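Local coordinates for protein ribonuclease T2 (Homo sapiens, PDB 3T0O) that cleaves single-stranded RNA, preferentially between purine and uridine residues, supplying degradation products that let the innate immune system sense microbial RNA through TLR8, at residues H18-V23 / P74-S79; D36-H41 / Q170-I175. All blocks are in the same frame, centred on the assembly; numbering follows the deposited sequence. Where two conformers were deposited one is given.

Contacts 1 and 2 lie side by side at one end of the antiparallel sheet of this RNase T2 fold, their centres about 8 Å apart. Strand 12-18 pairs with both strands of contact 2, and its last residue opens contact 1: His-18 N lies 2.8 Å from Thr-39 O, a probable hydrogen bond. Just beyond, Thr-22 OG1 reaches Ile-172 O at 2.7 Å. The histidines carry the link on to the predicted active-site residue His-41 in contact 2. The His-18 ring stacks on the His-41 ring, and Ile-77 CD1 of contact 1 comes within 3.5 Å of His-41 NE2. Glu-90, a probable active-site residue, has its nearest side-chain atom about 4 Å from that of His-41.

Contact 1 (H18-V23 / P74-S79); sequences HWPETV and PDVIHS
Apolar contact does most of the joining, with Val-76 at its centre. With CG1 anti to its carbonyl carbon (chi1 -64°), Val-76 spreads its two methyls over different neighbours. Val-76 CG1 rests against the pyrrolidine ring of Pro-20, 4.1 Å from Pro-20 CB. Val-76 CG2 meets Val-23 CG2 at 3.8 Å. Oblique to the His-18 imidazole, Val-76 CG2 also comes to 3.3 Å from His-18 NE2. His-18 holds CG in the crowded position between its backbone N and carbonyl carbon (chi1 57°), which swings the ring to the Val-76 side. Ile-77 turns its CD1 to the rim of the same imidazole, in the ring plane and 3.6 Å from His-18 CE1. Val-23 CG2 lies over one face of the His-18 ring; His-41 stacks on the opposite face.

The polar link between the segments runs through water. One molecule sits at the imidazole edge, 2.9 Å from His-18 NE2, and donates to Pro-74 O at 2.6 Å.

Within 74-79 an Asx turn shapes the loop. Asp-75 OD1 accepts Ile-77 N nearly along its C-O axis, and Ser-79 N at 2.9 Å from above the carboxylate plane; Asp-75 OD2 takes Phe-80 N. These bonds hold the bend from which Val-76 points at Pro-20, Val-23 and His-18.

The chemistry implies a histidine held by hydrocarbon at one face and along its rim, by an aromatic partner on the other face, and by water at NE2. Ile-77 CD1 touches both that ring and predicted active-site His-41, so the loop lines the stacked pair.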
ATOM      1  N   HIS A  18       0.720   3.122   1.269  1.00  6.43           N
ATOM      2  CA  HIS A  18       0.194   4.491   1.382  1.00  6.09           C
ATOM      3  C   HIS A  18       0.728   5.209   2.593  1.00  7.27           C
ATOM      4  O   HIS A  18       1.257   4.601   3.491  1.00  7.80           O
ATOM      5  CB  HIS A  18      -1.334   4.538   1.226  1.00  8.28           C
ATOM      6  CG  HIS A  18      -2.078   3.660   2.208  1.00  6.50           C
ATOM      7  ND1 HIS A  18      -3.423   3.411   2.015  1.00  8.65           N
ATOM      8  CD2 HIS A  18      -1.688   2.957   3.293  1.00  8.71           C
ATOM      9  CE1 HIS A  18      -3.846   2.658   3.019  1.00  8.90           C
ATOM     10  NE2 HIS A  18      -2.807   2.303   3.759  1.00  8.14           N
ATOM     11  N   TRP A  19       0.607   6.538   2.545  1.00  7.50           N
ATOM     12  CA  TRP A  19       1.167   7.415   3.544  1.00  8.65           C
ATOM     13  C   TRP A  19       0.042   7.862   4.428  1.00  8.25           C
ATOM     14  O   TRP A  19      -0.811   8.610   4.007  1.00  8.57           O
ATOM     15  CB  TRP A  19       1.820   8.586   2.816  1.00  8.11           C
ATOM     16  CG  TRP A  19       2.474   9.537   3.757  1.00  7.83           C
ATOM     17  CD1 TRP A  19       2.161  10.897   3.963  1.00  8.93           C
ATOM     18  CD2 TRP A  19       3.575   9.255   4.631  1.00  8.77           C
ATOM     19  NE1 TRP A  19       3.025  11.427   4.903  1.00  9.06           N
ATOM     20  CE2 TRP A  19       3.879  10.452   5.337  1.00  8.75           C
ATOM     21  CE3 TRP A  19       4.349   8.114   4.865  1.00 11.58           C
ATOM     22  CZ2 TRP A  19       4.920  10.534   6.276  1.00 10.55           C
ATOM     23  CZ3 TRP A  19       5.367   8.186   5.812  1.00 11.62           C
ATOM     24  CH2 TRP A  19       5.621   9.365   6.534  1.00 11.17           C
ATOM     25  N   PRO A  20       0.011   7.375   5.661  1.00  8.89           N
ATOM     26  CA  PRO A  20      -1.143   7.647   6.519  1.00  8.88           C
ATOM     27  C   PRO A  20      -1.496   9.095   6.690  1.00  9.16           C
ATOM     28  O   PRO A  20      -2.651   9.472   6.631  1.00 10.68           O
ATOM     29  CB  PRO A  20      -0.698   7.061   7.876  1.00  8.73           C
ATOM     30  CG  PRO A  20       0.042   5.784   7.472  1.00  9.24           C
ATOM     31  CD  PRO A  20       0.896   6.352   6.244  1.00  8.79           C
ATOM     32  N   GLU A  21      -0.547   9.971   6.849  1.00 10.03           N
ATOM     33  CA  GLU A  21      -0.952  11.369   7.046  1.00  9.74           C
ATOM     34  C   GLU A  21      -1.701  11.942   5.853  1.00  8.89           C
ATOM     35  O   GLU A  21      -2.581  12.814   6.045  1.00 12.43           O
ATOM     36  CB  GLU A  21       0.312  12.172   7.313  1.00 11.60           C
ATOM     37  CG  GLU A  21       0.104  13.720   7.413  1.00 13.22           C
ATOM     38  CD  GLU A  21      -0.894  14.135   8.468  1.00 22.88           C
ATOM     39  OE1 GLU A  21      -0.963  13.439   9.471  1.00 19.91           O
ATOM     40  OE2 GLU A  21      -1.537  15.228   8.317  1.00 23.90           O
ATOM     41  N   THR A  22      -1.358  11.431   4.674  1.00  9.46           N
ATOM     42  CA  THR A  22      -2.168  11.850   3.532  1.00  8.76           C
ATOM     43  C   THR A  22      -3.516  11.196   3.424  1.00  8.69           C
ATOM     44  O   THR A  22      -4.536  11.902   3.186  1.00 11.78           O
ATOM     45  CB  THR A  22      -1.421  11.592   2.262  1.00  9.04           C
ATOM     46  OG1 THR A  22      -0.223  12.361   2.306  1.00 11.23           O
ATOM     47  CG2 THR A  22      -2.213  12.009   1.008  1.00 11.02           C
ATOM     48  N   VAL A  23      -3.571   9.892   3.582  1.00  9.61           N
ATOM     49  CA  VAL A  23      -4.801   9.184   3.307  1.00  9.14           C
ATOM     50  C   VAL A  23      -5.812   9.143   4.450  1.00 10.07           C
ATOM     51  O   VAL A  23      -7.014   8.851   4.203  1.00 11.57           O
ATOM     52  CB  VAL A  23      -4.558   7.786   2.710  1.00  8.09           C
ATOM     53  CG1 VAL A  23      -3.743   7.862   1.359  1.00 10.70           C
ATOM     54  CG2 VAL A  23      -3.893   6.836   3.726  1.00  9.00           C
ATOM     55  N   PRO A  74      -2.272  -1.145   9.072  1.00 10.57           N
ATOM     56  CA  PRO A  74      -3.368  -0.547   9.841  1.00 11.74           C
ATOM     57  C   PRO A  74      -4.425   0.087   8.959  1.00 10.06           C
ATOM     58  O   PRO A  74      -4.170   0.352   7.775  1.00 10.07           O
ATOM     59  CB  PRO A  74      -2.672   0.615  10.600  1.00 13.64           C
ATOM     60  CG  PRO A  74      -1.530   1.050   9.659  1.00 11.47           C
ATOM     61  CD  PRO A  74      -1.019  -0.336   9.153  1.00 11.81           C
ATOM     62  N   ASP A  75      -5.616   0.291   9.536  1.00 12.32           N
ATOM     63  CA  ASP A  75      -6.686   0.915   8.784  1.00 10.38           C
ATOM     64  C   ASP A  75      -6.556   2.397   8.849  1.00 10.34           C
ATOM     65  O   ASP A  75      -6.932   3.021   9.811  1.00 12.79           O
ATOM     66  CB  ASP A  75      -8.015   0.462   9.339  1.00 11.87           C
ATOM     67  CG  ASP A  75      -9.193   1.079   8.611  1.00 12.15           C
ATOM     68  OD1 ASP A  75      -8.962   1.904   7.705  1.00 13.99           O
ATOM     69  OD2 ASP A  75     -10.359   0.749   8.972  1.00 15.29           O
ATOM     70  N   VAL A  76      -5.948   2.953   7.817  1.00  9.30           N
ATOM     71  CA  VAL A  76      -5.730   4.409   7.763  1.00 10.82           C
ATOM     72  C   VAL A  76      -6.521   5.061   6.671  1.00 10.84           C
ATOM     73  O   VAL A  76      -6.204   6.211   6.301  1.00 12.93           O
ATOM     74  CB  VAL A  76      -4.218   4.710   7.637  1.00  9.24           C
ATOM     75  CG1 VAL A  76      -3.505   4.226   8.908  1.00  9.99           C
ATOM     76  CG2 VAL A  76      -3.611   4.085   6.364  1.00 10.22           C
ATOM     77  N   ILE A  77      -7.608   4.410   6.255  1.00 11.04           N
ATOM     78  CA  ILE A  77      -8.526   5.072   5.301  1.00 13.81           C
ATOM     79  C   ILE A  77      -9.805   5.340   6.045  1.00 13.85           C
ATOM     80  O   ILE A  77     -10.090   6.511   6.309  1.00 17.01           O
ATOM     81  CB  ILE A  77      -8.715   4.186   4.121  1.00 13.74           C
ATOM     82  CG1 ILE A  77      -7.370   4.100   3.359  1.00 17.75           C
ATOM     83  CG2 ILE A  77      -9.782   4.833   3.219  1.00 16.15           C
ATOM     84  CD1 ILE A  77      -7.328   3.110   2.296  1.00 21.26           C
ATOM     85  N   HIS A  78     -10.583   4.325   6.418  1.00 12.09           N
ATOM     86  CA  HIS A  78     -11.760   4.620   7.210  1.00 12.85           C
ATOM     87  C   HIS A  78     -11.542   4.620   8.695  1.00 13.43           C
ATOM     88  O   HIS A  78     -12.375   5.175   9.459  1.00 15.15           O
ATOM     89  CB  HIS A  78     -12.842   3.613   6.997  1.00 15.92           C
ATOM     90  CG  HIS A  78     -13.390   3.650   5.616  1.00 16.24           C
ATOM     91  ND1 HIS A  78     -13.893   4.800   5.038  1.00 19.81           N
ATOM     92  CD2 HIS A  78     -13.458   2.681   4.678  1.00 20.57           C
ATOM     93  CE1 HIS A  78     -14.241   4.528   3.783  1.00 18.80           C
ATOM     94  NE2 HIS A  78     -14.005   3.249   3.545  1.00 19.85           N
ATOM     95  N   SER A  79     -10.431   3.963   9.068  1.00 13.55           N
ATOM     96  CA  SER A  79     -10.068   3.931  10.468  1.00 13.58           C
ATOM     97  C   SER A  79     -11.219   3.428  11.307  1.00 15.99           C
ATOM     98  O   SER A  79     -11.566   4.039  12.322  1.00 17.69           O
ATOM     99  CB  SER A  79      -9.561   5.311  10.967  1.00 14.68           C
ATOM    100  OG  SER A  79      -8.349   5.603  10.284  1.00 15.00           O
TER
HETATM  101  O   HOH W   1      -2.252   0.625   6.047  1.00  6.88           O

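Contact 2 (D36-H41 / Q170-I175); sequences DYWTIH and QTIGQI
Trp-38 and His-41 reach across from the first segment and make two quite different contacts with strand 171-180. The indole of Trp-38, its CG beside the backbone N, sets its six-membered ring against two isoleucines. Ile-175 lays CD1 over one face in a CH-pi contact, 3.8 Å from the centroid of that Trp-38 ring. Ile-172, whose CG1 is anti to its own backbone N, comes in at the edge, with CG1 3.9 Å from Trp-38 CH2. The polar end of the indole, NE1, is bonded to Tyr-224 OH.

His-41 and Gln-174 both hold CG anti to the backbone N (chi1 -169° in His-41). Gln-174 runs extended beyond CG, and the turn of its amide (chi3 -88°) presents OE1. His-41 ND1 donates to Gln-174 OE1 over 2.8 Å at a nearly straight 171°; the oxygen lies in the imidazole plane, whereas the donor stands above the carbonyl plane. The bond should limit rotation of this predicted active-site ring. Gln-159 OE1 in turn holds Gln-174 NE2.

Gly-173 and Gln-174 form a classic beta bulge opposite Gln-159 of strand 157-161. Strand 12-18 lies between strands 39-45 and 171-180, so side chains bridge it; Leu-123 of helix 123-129 touches Trp-38 and Ile-175, and Leu-127 touches Trp-38.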
ATOM      1  N   ASP A  36       4.115   7.308  11.265  1.00 14.28           N
ATOM      2  CA  ASP A  36       5.045   8.091  10.512  0.50 13.75           C
ATOM      3  C   ASP A  36       5.870   7.232   9.543  1.00 13.19           C
ATOM      4  O   ASP A  36       7.071   7.525   9.226  1.00 15.16           O
ATOM      5  CB  ASP A  36       5.960   8.861  11.477  0.50 15.63           C
ATOM      6  CG  ASP A  36       6.842   7.952  12.284  0.50 17.51           C
ATOM      7  OD1 ASP A  36       7.730   8.464  13.028  0.50 20.81           O
ATOM      8  OD2 ASP A  36       6.664   6.721  12.236  0.50 17.00           O
ATOM      9  N   TYR A  37       5.194   6.268   8.919  1.00 11.21           N
ATOM     10  CA  TYR A  37       5.861   5.433   7.912  1.00  9.50           C
ATOM     11  C   TYR A  37       4.824   4.925   6.939  1.00  9.66           C
ATOM     12  O   TYR A  37       3.637   4.928   7.260  1.00 10.90           O
ATOM     13  CB  TYR A  37       6.555   4.230   8.581  1.00 11.84           C
ATOM     14  CG  TYR A  37       5.744   3.460   9.575  1.00 10.38           C
ATOM     15  CD1 TYR A  37       4.985   2.348   9.178  1.00 13.09           C
ATOM     16  CD2 TYR A  37       5.812   3.776  10.908  1.00 14.06           C
ATOM     17  CE1 TYR A  37       4.298   1.581  10.095  1.00 12.89           C
ATOM     18  CE2 TYR A  37       5.058   3.026  11.814  1.00 12.71           C
ATOM     19  CZ  TYR A  37       4.292   1.980  11.359  1.00 13.76           C
ATOM     20  OH  TYR A  37       3.651   1.198  12.355  1.00 19.47           O
ATOM     21  N   TRP A  38       5.247   4.618   5.736  1.00  8.58           N
ATOM     22  CA  TRP A  38       4.385   4.028   4.744  1.00  7.49           C
ATOM     23  C   TRP A  38       3.931   2.692   5.177  1.00  8.34           C
ATOM     24  O   TRP A  38       4.711   1.901   5.724  1.00  9.87           O
ATOM     25  CB  TRP A  38       5.172   3.837   3.425  1.00  8.68           C
ATOM     26  CG  TRP A  38       5.497   5.195   2.812  1.00  8.09           C
ATOM     27  CD1 TRP A  38       6.552   6.052   3.179  1.00 11.95           C
ATOM     28  CD2 TRP A  38       4.778   5.852   1.772  1.00  7.61           C
ATOM     29  NE1 TRP A  38       6.457   7.218   2.433  1.00 11.45           N
ATOM     30  CE2 TRP A  38       5.412   7.115   1.549  1.00 10.83           C
ATOM     31  CE3 TRP A  38       3.664   5.498   0.993  1.00  6.79           C
ATOM     32  CZ2 TRP A  38       4.946   8.032   0.615  1.00  9.76           C
ATOM     33  CZ3 TRP A  38       3.208   6.399   0.025  1.00  8.72           C
ATOM     34  CH2 TRP A  38       3.871   7.656  -0.169  1.00  7.66           C
ATOM     35  N   THR A  39       2.627   2.446   4.982  1.00  8.21           N
ATOM     36  CA  THR A  39       2.060   1.145   5.388  1.00  8.51           C
ATOM     37  C   THR A  39       1.378   0.473   4.204  1.00  7.55           C
ATOM     38  O   THR A  39       1.231   1.038   3.108  1.00  7.25           O
ATOM     39  CB  THR A  39       0.953   1.336   6.503  1.00  7.72           C
ATOM     40  OG1 THR A  39      -0.037   2.247   5.987  1.00  9.65           O
ATOM     41  CG2 THR A  39       1.603   1.966   7.709  1.00 10.10           C
ATOM     42  N   ILE A  40       0.986  -0.810   4.418  1.00  7.53           N
ATOM     43  CA  ILE A  40       0.375  -1.588   3.371  1.00  8.32           C
ATOM     44  C   ILE A  40      -1.057  -1.196   3.135  1.00  7.75           C
ATOM     45  O   ILE A  40      -1.862  -1.162   4.079  1.00 10.31           O
ATOM     46  CB  ILE A  40       0.387  -3.068   3.749  1.00  8.99           C
ATOM     47  CG1 ILE A  40       1.833  -3.512   3.985  1.00  8.26           C
ATOM     48  CG2 ILE A  40      -0.295  -3.846   2.611  1.00  9.30           C
ATOM     49  CD1 ILE A  40       1.902  -4.936   4.618  1.00 11.30           C
ATOM     50  N   HIS A  41      -1.392  -0.857   1.902  1.00  6.03           N
ATOM     51  CA  HIS A  41      -2.785  -0.794   1.518  1.00  7.33           C
ATOM     52  C   HIS A  41      -3.257  -2.180   1.081  1.00  8.39           C
ATOM     53  O   HIS A  41      -4.200  -2.738   1.673  1.00  9.42           O
ATOM     54  CB  HIS A  41      -2.928   0.198   0.425  1.00  8.51           C
ATOM     55  CG  HIS A  41      -4.354   0.505   0.153  1.00  9.53           C
ATOM     56  ND1 HIS A  41      -4.733   1.559  -0.646  1.00  9.13           N
ATOM     57  CD2 HIS A  41      -5.490  -0.088   0.583  1.00 10.13           C
ATOM     58  CE1 HIS A  41      -6.054   1.592  -0.729  1.00 10.87           C
ATOM     59  NE2 HIS A  41      -6.550   0.617   0.013  1.00 11.33           N
ATOM     60  N   GLN A 170      -0.533  19.322  -4.750  1.00 14.46           N
ATOM     61  CA  GLN A 170      -0.927  17.918  -4.518  1.00 12.10           C
ATOM     62  C   GLN A 170      -0.089  17.321  -3.371  1.00 12.50           C
ATOM     63  O   GLN A 170       1.042  17.710  -3.111  1.00 13.03           O
ATOM     64  CB  GLN A 170      -0.748  17.123  -5.789  1.00 13.32           C
ATOM     65  CG  GLN A 170       0.741  17.040  -6.210  1.00 13.57           C
ATOM     66  CD  GLN A 170       1.013  16.499  -7.559  1.00 14.54           C
ATOM     67  OE1 GLN A 170       0.151  15.888  -8.215  1.00 15.17           O
ATOM     68  NE2 GLN A 170       2.209  16.768  -8.009  1.00 13.62           N
ATOM     69  N   THR A 171      -0.675  16.306  -2.763  1.00 10.83           N
ATOM     70  CA  THR A 171      -0.051  15.657  -1.641  0.50  9.71           C
ATOM     71  C   THR A 171       0.177  14.180  -1.957  1.00  8.95           C
ATOM     72  O   THR A 171      -0.772  13.491  -2.344  1.00 10.28           O
ATOM     73  CB  THR A 171      -0.992  15.747  -0.480  0.50  8.64           C
ATOM     74  OG1 THR A 171      -1.399  17.128  -0.314  0.50 13.07           O
ATOM     75  CG2 THR A 171      -0.241  15.258   0.767  0.50  8.32           C
ATOM     76  N   ILE A 172       1.415  13.695  -1.800  1.00  9.43           N
ATOM     77  CA  ILE A 172       1.676  12.265  -2.119  1.00  7.69           C
ATOM     78  C   ILE A 172       0.957  11.395  -1.133  1.00  8.62           C
ATOM     79  O   ILE A 172       1.038  11.641   0.060  1.00  9.16           O
ATOM     80  CB  ILE A 172       3.169  11.975  -2.215  1.00  9.90           C
ATOM     81  CG1 ILE A 172       3.380  10.528  -2.725  1.00  9.79           C
ATOM     82  CG2 ILE A 172       3.889  12.085  -0.816  1.00 11.88           C
ATOM     83  CD1 ILE A 172       4.894  10.220  -2.951  1.00 11.50           C
ATOM     84  N   GLY A 173       0.338  10.335  -1.664  1.00  8.19           N
ATOM     85  CA  GLY A 173      -0.493   9.438  -0.827  1.00  8.72           C
ATOM     86  C   GLY A 173      -0.147   7.976  -1.008  1.00  7.42           C
ATOM     87  O   GLY A 173      -0.354   7.243  -0.075  1.00  8.01           O
ATOM     88  N   GLN A 174       0.275   7.571  -2.215  1.00  8.28           N
ATOM     89  CA  GLN A 174       0.289   6.089  -2.447  1.00  7.50           C
ATOM     90  C   GLN A 174       1.355   5.753  -3.461  1.00  8.71           C
ATOM     91  O   GLN A 174       1.515   6.483  -4.426  1.00  9.41           O
ATOM     92  CB  GLN A 174      -1.136   5.662  -2.877  1.00  9.00           C
ATOM     93  CG  GLN A 174      -1.253   4.140  -3.097  1.00  8.20           C
ATOM     94  CD  GLN A 174      -2.752   3.774  -2.997  1.00  8.33           C
ATOM     95  OE1 GLN A 174      -3.205   3.505  -1.901  1.00 10.95           O
ATOM     96  NE2 GLN A 174      -3.400   3.685  -4.114  1.00 14.23           N
ATOM     97  N   ILE A 175       2.097   4.671  -3.204  1.00  7.79           N
ATOM     98  CA  ILE A 175       3.149   4.239  -4.123  1.00  7.88           C
ATOM     99  C   ILE A 175       2.874   2.805  -4.449  1.00  8.93           C
ATOM    100  O   ILE A 175       2.635   1.987  -3.540  1.00  9.72           O
ATOM    101  CB  ILE A 175       4.465   4.419  -3.471  1.00  7.53           C
ATOM    102  CG1 ILE A 175       4.778   5.942  -3.303  1.00 10.10           C
ATOM    103  CG2 ILE A 175       5.570   3.618  -4.247  1.00  9.75           C
ATOM    104  CD1 ILE A 175       6.096   6.208  -2.491  1.00 11.17           C
TER